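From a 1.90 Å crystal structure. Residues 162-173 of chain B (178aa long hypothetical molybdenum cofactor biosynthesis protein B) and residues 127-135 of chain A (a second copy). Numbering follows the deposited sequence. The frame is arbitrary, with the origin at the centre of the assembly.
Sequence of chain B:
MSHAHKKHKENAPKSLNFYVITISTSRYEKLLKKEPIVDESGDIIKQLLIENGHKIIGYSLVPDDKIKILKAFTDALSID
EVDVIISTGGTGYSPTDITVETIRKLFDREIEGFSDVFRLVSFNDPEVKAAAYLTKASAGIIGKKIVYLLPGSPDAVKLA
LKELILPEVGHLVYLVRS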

ATOM      1  N   LYS B 162     -18.673 -19.586  17.753  1.00 41.59           N
ATOM      2  CA  LYS B 162     -18.380 -20.645  18.713  1.00 41.55           C
ATOM      3  C   LYS B 162     -16.911 -20.950  18.783  1.00 40.68           C
ATOM      4  O   LYS B 162     -16.364 -21.144  19.872  1.00 40.88           O
ATOM      5  CB  LYS B 162     -19.185 -21.912  18.385  1.00 41.46           C
ATOM      6  CG  LYS B 162     -20.696 -21.725  18.512  1.00 43.49           C
ATOM      7  CD  LYS B 162     -21.470 -23.025  18.232  1.00 46.74           C
ATOM      8  CE  LYS B 162     -21.770 -23.763  19.525  1.00 51.32           C
ATOM      9  NZ  LYS B 162     -22.530 -25.084  19.367  1.00 53.54           N
ATOM     10  N   GLU B 163     -16.238 -21.009  17.642  1.00 40.42           N
ATOM     11  CA  GLU B 163     -14.855 -21.457  17.643  1.00 41.40           C
ATOM     12  C   GLU B 163     -13.825 -20.356  17.817  1.00 41.49           C
ATOM     13  O   GLU B 163     -12.770 -20.621  18.389  1.00 41.74           O
ATOM     14  CB  GLU B 163     -14.537 -22.264  16.388  1.00 42.15           C
ATOM     15  CG  GLU B 163     -15.324 -23.592  16.273  1.00 43.99           C
ATOM     16  CD  GLU B 163     -15.310 -24.427  17.572  1.00 46.80           C
ATOM     17  OE1 GLU B 163     -14.235 -24.892  17.984  1.00 48.76           O
ATOM     18  OE2 GLU B 163     -16.381 -24.583  18.175  1.00 52.10           O
ATOM     19  N   LEU B 164     -14.094 -19.145  17.323  1.00 41.37           N
ATOM     20  CA  LEU B 164     -13.090 -18.098  17.311  1.00 41.11           C
ATOM     21  C   LEU B 164     -13.375 -16.854  18.173  1.00 40.59           C
ATOM     22  O   LEU B 164     -12.460 -16.312  18.774  1.00 39.75           O
ATOM     23  CB  LEU B 164     -12.806 -17.660  15.864  1.00 41.60           C
ATOM     24  CG  LEU B 164     -12.350 -18.744  14.864  1.00 42.60           C
ATOM     25  CD1 LEU B 164     -11.945 -18.055  13.542  1.00 43.77           C
ATOM     26  CD2 LEU B 164     -11.183 -19.563  15.385  1.00 42.27           C
ATOM     27  N   ILE B 165     -14.623 -16.404  18.233  1.00 40.64           N
ATOM     28  CA  ILE B 165     -14.932 -15.157  18.939  1.00 40.93           C
ATOM     29  C   ILE B 165     -15.201 -15.429  20.416  1.00 41.09           C
ATOM     30  O   ILE B 165     -14.515 -14.866  21.276  1.00 40.19           O
ATOM     31  CB  ILE B 165     -16.117 -14.386  18.270  1.00 40.37           C
ATOM     32  CG1 ILE B 165     -15.764 -14.027  16.825  1.00 40.27           C
ATOM     33  CG2 ILE B 165     -16.546 -13.207  19.114  1.00 40.11           C
ATOM     34  CD1 ILE B 165     -16.903 -13.421  15.996  1.00 40.45           C
ATOM     35  N   LEU B 166     -16.175 -16.294  20.724  1.00 41.06           N
ATOM     36  CA  LEU B 166     -16.541 -16.516  22.130  1.00 42.09           C
ATOM     37  C   LEU B 166     -15.329 -16.945  22.993  1.00 42.56           C
ATOM     38  O   LEU B 166     -15.144 -16.425  24.097  1.00 42.97           O
ATOM     39  CB  LEU B 166     -17.754 -17.437  22.266  1.00 41.76           C
ATOM     40  CG  LEU B 166     -19.071 -16.836  21.739  1.00 43.67           C
ATOM     41  CD1 LEU B 166     -20.147 -17.901  21.595  1.00 42.82           C
ATOM     42  CD2 LEU B 166     -19.566 -15.720  22.660  1.00 43.93           C
ATOM     43  N   PRO B 167     -14.488 -17.874  22.508  1.00 43.62           N
ATOM     44  CA  PRO B 167     -13.351 -18.272  23.344  1.00 43.43           C
ATOM     45  C   PRO B 167     -12.253 -17.238  23.629  1.00 43.70           C
ATOM     46  O   PRO B 167     -11.556 -17.358  24.641  1.00 43.62           O
ATOM     47  CB  PRO B 167     -12.760 -19.439  22.552  1.00 44.29           C
ATOM     48  CG  PRO B 167     -13.905 -19.958  21.774  1.00 45.15           C
ATOM     49  CD  PRO B 167     -14.556 -18.722  21.309  1.00 43.53           C
ATOM     50  N   GLU B 168     -12.054 -16.277  22.730  1.00 43.30           N
ATOM     51  CA  GLU B 168     -10.890 -15.394  22.778  1.00 43.81           C
ATOM     52  C   GLU B 168     -11.208 -13.922  23.016  1.00 43.65           C
ATOM     53  O   GLU B 168     -10.317 -13.166  23.372  1.00 43.40           O
ATOM     54  CB  GLU B 168     -10.081 -15.503  21.479  1.00 45.01           C
ATOM     55  CG  GLU B 168      -9.668 -16.941  21.169  1.00 47.14           C
ATOM     56  CD  GLU B 168      -8.770 -17.572  22.233  1.00 48.81           C
ATOM     57  OE1 GLU B 168      -7.972 -16.859  22.875  1.00 51.75           O
ATOM     58  OE2 GLU B 168      -8.862 -18.803  22.393  1.00 52.12           O
ATOM     59  N   VAL B 169     -12.457 -13.512  22.822  1.00 43.64           N
ATOM     60  CA  VAL B 169     -12.773 -12.081  22.770  1.00 44.02           C
ATOM     61  C   VAL B 169     -12.559 -11.381  24.116  1.00 44.06           C
ATOM     62  O   VAL B 169     -12.128 -10.239  24.149  1.00 44.21           O
ATOM     63  CB  VAL B 169     -14.210 -11.816  22.210  1.00 44.64           C
ATOM     64  CG1 VAL B 169     -15.291 -12.343  23.163  1.00 44.06           C
ATOM     65  CG2 VAL B 169     -14.406 -10.317  21.877  1.00 44.46           C
ATOM     66  N   GLY B 170     -12.832 -12.064  25.222  1.00 44.67           N
ATOM     67  CA  GLY B 170     -12.642 -11.470  26.553  1.00 45.36           C
ATOM     68  C   GLY B 170     -11.194 -11.063  26.810  1.00 45.62           C
ATOM     69  O   GLY B 170     -10.904  -9.925  27.197  1.00 46.32           O
ATOM     70  N   HIS B 171     -10.277 -11.996  26.592  1.00 46.56           N
ATOM     71  CA  HIS B 171      -8.863 -11.687  26.731  1.00 46.72           C
ATOM     72  C   HIS B 171      -8.380 -10.629  25.725  1.00 46.09           C
ATOM     73  O   HIS B 171      -7.556  -9.761  26.050  1.00 45.50           O
ATOM     74  CB  HIS B 171      -8.015 -12.933  26.578  1.00 48.17           C
ATOM     75  CG  HIS B 171      -6.550 -12.635  26.620  1.00 49.15           C
ATOM     76  ND1 HIS B 171      -5.747 -12.662  25.499  1.00 54.50           N
ATOM     77  CD2 HIS B 171      -5.764 -12.227  27.641  1.00 52.66           C
ATOM     78  CE1 HIS B 171      -4.514 -12.330  25.844  1.00 53.76           C
ATOM     79  NE2 HIS B 171      -4.498 -12.059  27.138  1.00 53.05           N
ATOM     80  N   LEU B 172      -8.870 -10.708  24.496  1.00 45.22           N
ATOM     81  CA  LEU B 172      -8.513  -9.732  23.491  1.00 45.41           C
ATOM     82  C   LEU B 172      -8.930  -8.302  23.892  1.00 44.43           C
ATOM     83  O   LEU B 172      -8.142  -7.359  23.764  1.00 44.23           O
ATOM     84  CB  LEU B 172      -9.084 -10.127  22.148  1.00 45.26           C
ATOM     85  CG  LEU B 172      -8.874  -9.159  20.995  1.00 45.95           C
ATOM     86  CD1 LEU B 172      -7.390  -8.860  20.704  1.00 45.79           C
ATOM     87  CD2 LEU B 172      -9.587  -9.813  19.799  1.00 46.42           C
ATOM     88  N   VAL B 173     -10.153  -8.144  24.386  1.00 43.96           N
ATOM     89  CA  VAL B 173     -10.630  -6.836  24.862  1.00 44.57           C
ATOM     90  C   VAL B 173      -9.753  -6.288  25.998  1.00 44.93           C
ATOM     91  O   VAL B 173      -9.406  -5.087  26.018  1.00 44.69           O
ATOM     92  CB  VAL B 173     -12.116  -6.900  25.315  1.00 43.79           C
ATOM     93  CG1 VAL B 173     -12.518  -5.615  26.071  1.00 43.03           C
ATOM     94  CG2 VAL B 173     -13.011  -7.146  24.096  1.00 42.05           C
TER
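Chain A (127-135) EVKAAAYLT

Residues 130-133 of chain A form a short 3-10 segment, the rest being loop or turn; it lies beside a chain B stretch with helix at 162-165 (with a wider pi-type turn) and at 169-173. The two stretches run in the same general sense: the alpha carbon of A130(A) lies nearest that of L164(B), A131(A) nearest E168(B), and L134(A) nearest L172(B). The closest of these approaches is 5.5 Å, CA of A130(A) to CA of L164(B); at the far end the CA atoms of L134(A) and L172(B) are 8.1 Å apart, leaving room for two leucine side chains between the backbones. Within the 3-10 segment, Y133(A) N is hydrogen-bonded to A130(A) O at 3.1 Å. The contact buries 425 Å², both sides summed.

Three residues cover just over half of this surface: E168(B), Y133(A) and L134(A). Y133(A) points toward chain B with chi1 in the p well, and its hydroxyl OH donates a hydrogen bond to the backbone O of L164(B) at 2.8 Å. That carbonyl lies near the ring plane, at the edge, as expected for a phenol reaching an acceptor in line with its ring. A tyrosine suits this buried position because its ring supplies apolar surface while its tip satisfies a polar backbone atom: CE2 of Y133(A) lies 3.9 Å from CB of L164(B). In a separate packing contact, OH of Y133(A) lies 3.7 Å from CB of E168(B).

E168(B) also points toward its partner, and its m, m conformation carries the carboxylate across the start of the 3-10 segment. Its aliphatic part packs on alanine, with CG of E168(B) 3.6 Å from CB of A130(A). E168(B) OE2 accepts hydrogen bonds from two waters, at 2.8 and 2.9 Å; the first water also donates to V128(A) O at 2.7 Å, and the second accepts from A130(A) N at 3.1 Å. The charged end is thus joined to the chain A backbone through solvent, while E168(B) OE2 itself stands 3.4 Å from A131(A) N.

The methyl group of A130(A) fits the close approach of the backbones: CB of A130(A) is 3.3 Å from O of E163(B) and 3.8 Å from CD2 of L164(B). Such a short side chain lets the turn settle close to the chain B backbone.

L134(A) extends the apolar contact toward the later part of chain B. CD2 of L134(A) meets CD1 of L172(B) at 3.9 Å, a packing of branched aliphatic ends that needs no directional bonding, and CD1 of L134(A) reaches the ring edge of H171(B), 4.5 Å from ND1 of H171(B).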

ATOM      1  N   GLU A 127      -3.417 -26.270  23.768  1.00 46.78           N
ATOM      2  CA  GLU A 127      -3.358 -25.161  24.712  1.00 47.11           C
ATOM      3  C   GLU A 127      -3.404 -23.782  24.032  1.00 46.76           C
ATOM      4  O   GLU A 127      -3.378 -22.765  24.718  1.00 47.96           O
ATOM      5  CB  GLU A 127      -2.122 -25.289  25.622  1.00 47.73           C
ATOM      6  CG  GLU A 127      -2.356 -26.241  26.813  1.00 48.42           C
ATOM      7  CD  GLU A 127      -1.194 -26.294  27.785  1.00 49.25           C
ATOM      8  OE1 GLU A 127      -0.413 -25.312  27.890  1.00 54.93           O
ATOM      9  OE2 GLU A 127      -1.063 -27.325  28.467  1.00 53.64           O
ATOM     10  N   VAL A 128      -3.488 -23.738  22.699  1.00 45.77           N
ATOM     11  CA  VAL A 128      -3.513 -22.462  21.948  1.00 45.12           C
ATOM     12  C   VAL A 128      -4.855 -22.346  21.196  1.00 45.23           C
ATOM     13  O   VAL A 128      -5.641 -21.445  21.464  1.00 45.04           O
ATOM     14  CB  VAL A 128      -2.313 -22.342  20.979  1.00 44.94           C
ATOM     15  CG1 VAL A 128      -2.347 -20.995  20.175  1.00 43.53           C
ATOM     16  CG2 VAL A 128      -1.009 -22.457  21.746  1.00 45.09           C
ATOM     17  N   LYS A 129      -5.104 -23.269  20.274  1.00 44.37           N
ATOM     18  CA  LYS A 129      -6.353 -23.295  19.523  1.00 44.36           C
ATOM     19  C   LYS A 129      -6.588 -21.891  18.930  1.00 43.63           C
ATOM     20  O   LYS A 129      -5.702 -21.359  18.267  1.00 43.31           O
ATOM     21  CB  LYS A 129      -7.520 -23.820  20.380  1.00 43.39           C
ATOM     22  CG  LYS A 129      -7.342 -25.284  20.871  1.00 44.60           C
ATOM     23  CD  LYS A 129      -8.586 -25.786  21.561  1.00 44.20           C
ATOM     24  CE  LYS A 129      -8.441 -27.214  22.127  1.00 45.76           C
ATOM     25  NZ  LYS A 129      -9.761 -27.677  22.574  1.00 43.99           N
ATOM     26  N   ALA A 130      -7.747 -21.281  19.182  1.00 43.79           N
ATOM     27  CA  ALA A 130      -8.121 -20.033  18.505  1.00 43.85           C
ATOM     28  C   ALA A 130      -7.224 -18.853  18.858  1.00 44.09           C
ATOM     29  O   ALA A 130      -7.188 -17.878  18.129  1.00 43.17           O
ATOM     30  CB  ALA A 130      -9.588 -19.688  18.784  1.00 43.84           C
ATOM     31  N   ALA A 131      -6.518 -18.925  19.980  1.00 43.93           N
ATOM     32  CA  ALA A 131      -5.532 -17.904  20.294  1.00 43.61           C
ATOM     33  C   ALA A 131      -4.513 -17.730  19.158  1.00 43.50           C
ATOM     34  O   ALA A 131      -3.816 -16.694  19.072  1.00 44.11           O
ATOM     35  CB  ALA A 131      -4.835 -18.241  21.604  1.00 44.82           C
ATOM     36  N   ALA A 132      -4.451 -18.707  18.247  1.00 42.18           N
ATOM     37  CA  ALA A 132      -3.586 -18.618  17.072  1.00 42.12           C
ATOM     38  C   ALA A 132      -3.800 -17.309  16.278  1.00 41.83           C
ATOM     39  O   ALA A 132      -2.868 -16.801  15.683  1.00 41.31           O
ATOM     40  CB  ALA A 132      -3.785 -19.809  16.184  1.00 42.25           C
ATOM     41  N   TYR A 133      -5.033 -16.787  16.227  1.00 41.68           N
ATOM     42  CA  TYR A 133      -5.239 -15.574  15.418  1.00 41.83           C
ATOM     43  C   TYR A 133      -4.744 -14.313  16.087  1.00 42.26           C
ATOM     44  O   TYR A 133      -4.776 -13.230  15.475  1.00 42.26           O
ATOM     45  CB  TYR A 133      -6.648 -15.438  14.867  1.00 40.98           C
ATOM     46  CG  TYR A 133      -7.771 -15.069  15.812  1.00 40.12           C
ATOM     47  CD1 TYR A 133      -8.023 -13.736  16.135  1.00 39.08           C
ATOM     48  CD2 TYR A 133      -8.606 -16.029  16.329  1.00 38.54           C
ATOM     49  CE1 TYR A 133      -9.078 -13.369  16.964  1.00 40.03           C
ATOM     50  CE2 TYR A 133      -9.684 -15.689  17.161  1.00 38.81           C
ATOM     51  CZ  TYR A 133      -9.919 -14.343  17.480  1.00 39.60           C
ATOM     52  OH  TYR A 133     -10.999 -13.979  18.282  1.00 39.52           O
ATOM     53  N   LEU A 134      -4.230 -14.439  17.309  1.00 43.13           N
ATOM     54  CA  LEU A 134      -3.694 -13.292  18.037  1.00 44.05           C
ATOM     55  C   LEU A 134      -2.155 -13.113  17.952  1.00 44.98           C
ATOM     56  O   LEU A 134      -1.577 -12.318  18.712  1.00 44.74           O
ATOM     57  CB  LEU A 134      -4.186 -13.382  19.482  1.00 45.10           C
ATOM     58  CG  LEU A 134      -5.719 -13.251  19.613  1.00 47.71           C
ATOM     59  CD1 LEU A 134      -6.101 -13.179  21.083  1.00 52.66           C
ATOM     60  CD2 LEU A 134      -6.252 -12.044  18.848  1.00 51.56           C
ATOM     61  N   THR A 135      -1.515 -13.812  17.010  1.00 45.24           N
ATOM     62  CA  THR A 135      -0.082 -13.563  16.699  1.00 45.53           C
ATOM     63  C   THR A 135       0.115 -13.081  15.261  1.00 45.99           C
ATOM     64  O   THR A 135      -0.657 -13.437  14.368  1.00 45.64           O
ATOM     65  CB  THR A 135       0.783 -14.794  16.965  1.00 45.84           C
ATOM     66  OG1 THR A 135       2.178 -14.478  16.790  1.00 46.31           O
ATOM     67  CG2 THR A 135       0.379 -15.998  16.068  1.00 47.30           C
TER
HETATM   68  O   HOH W   1      -7.030 -20.557  23.601  1.00 50.82           O
HETATM   69  O   HOH W   2      -9.716 -21.456  21.597  1.00 38.91           O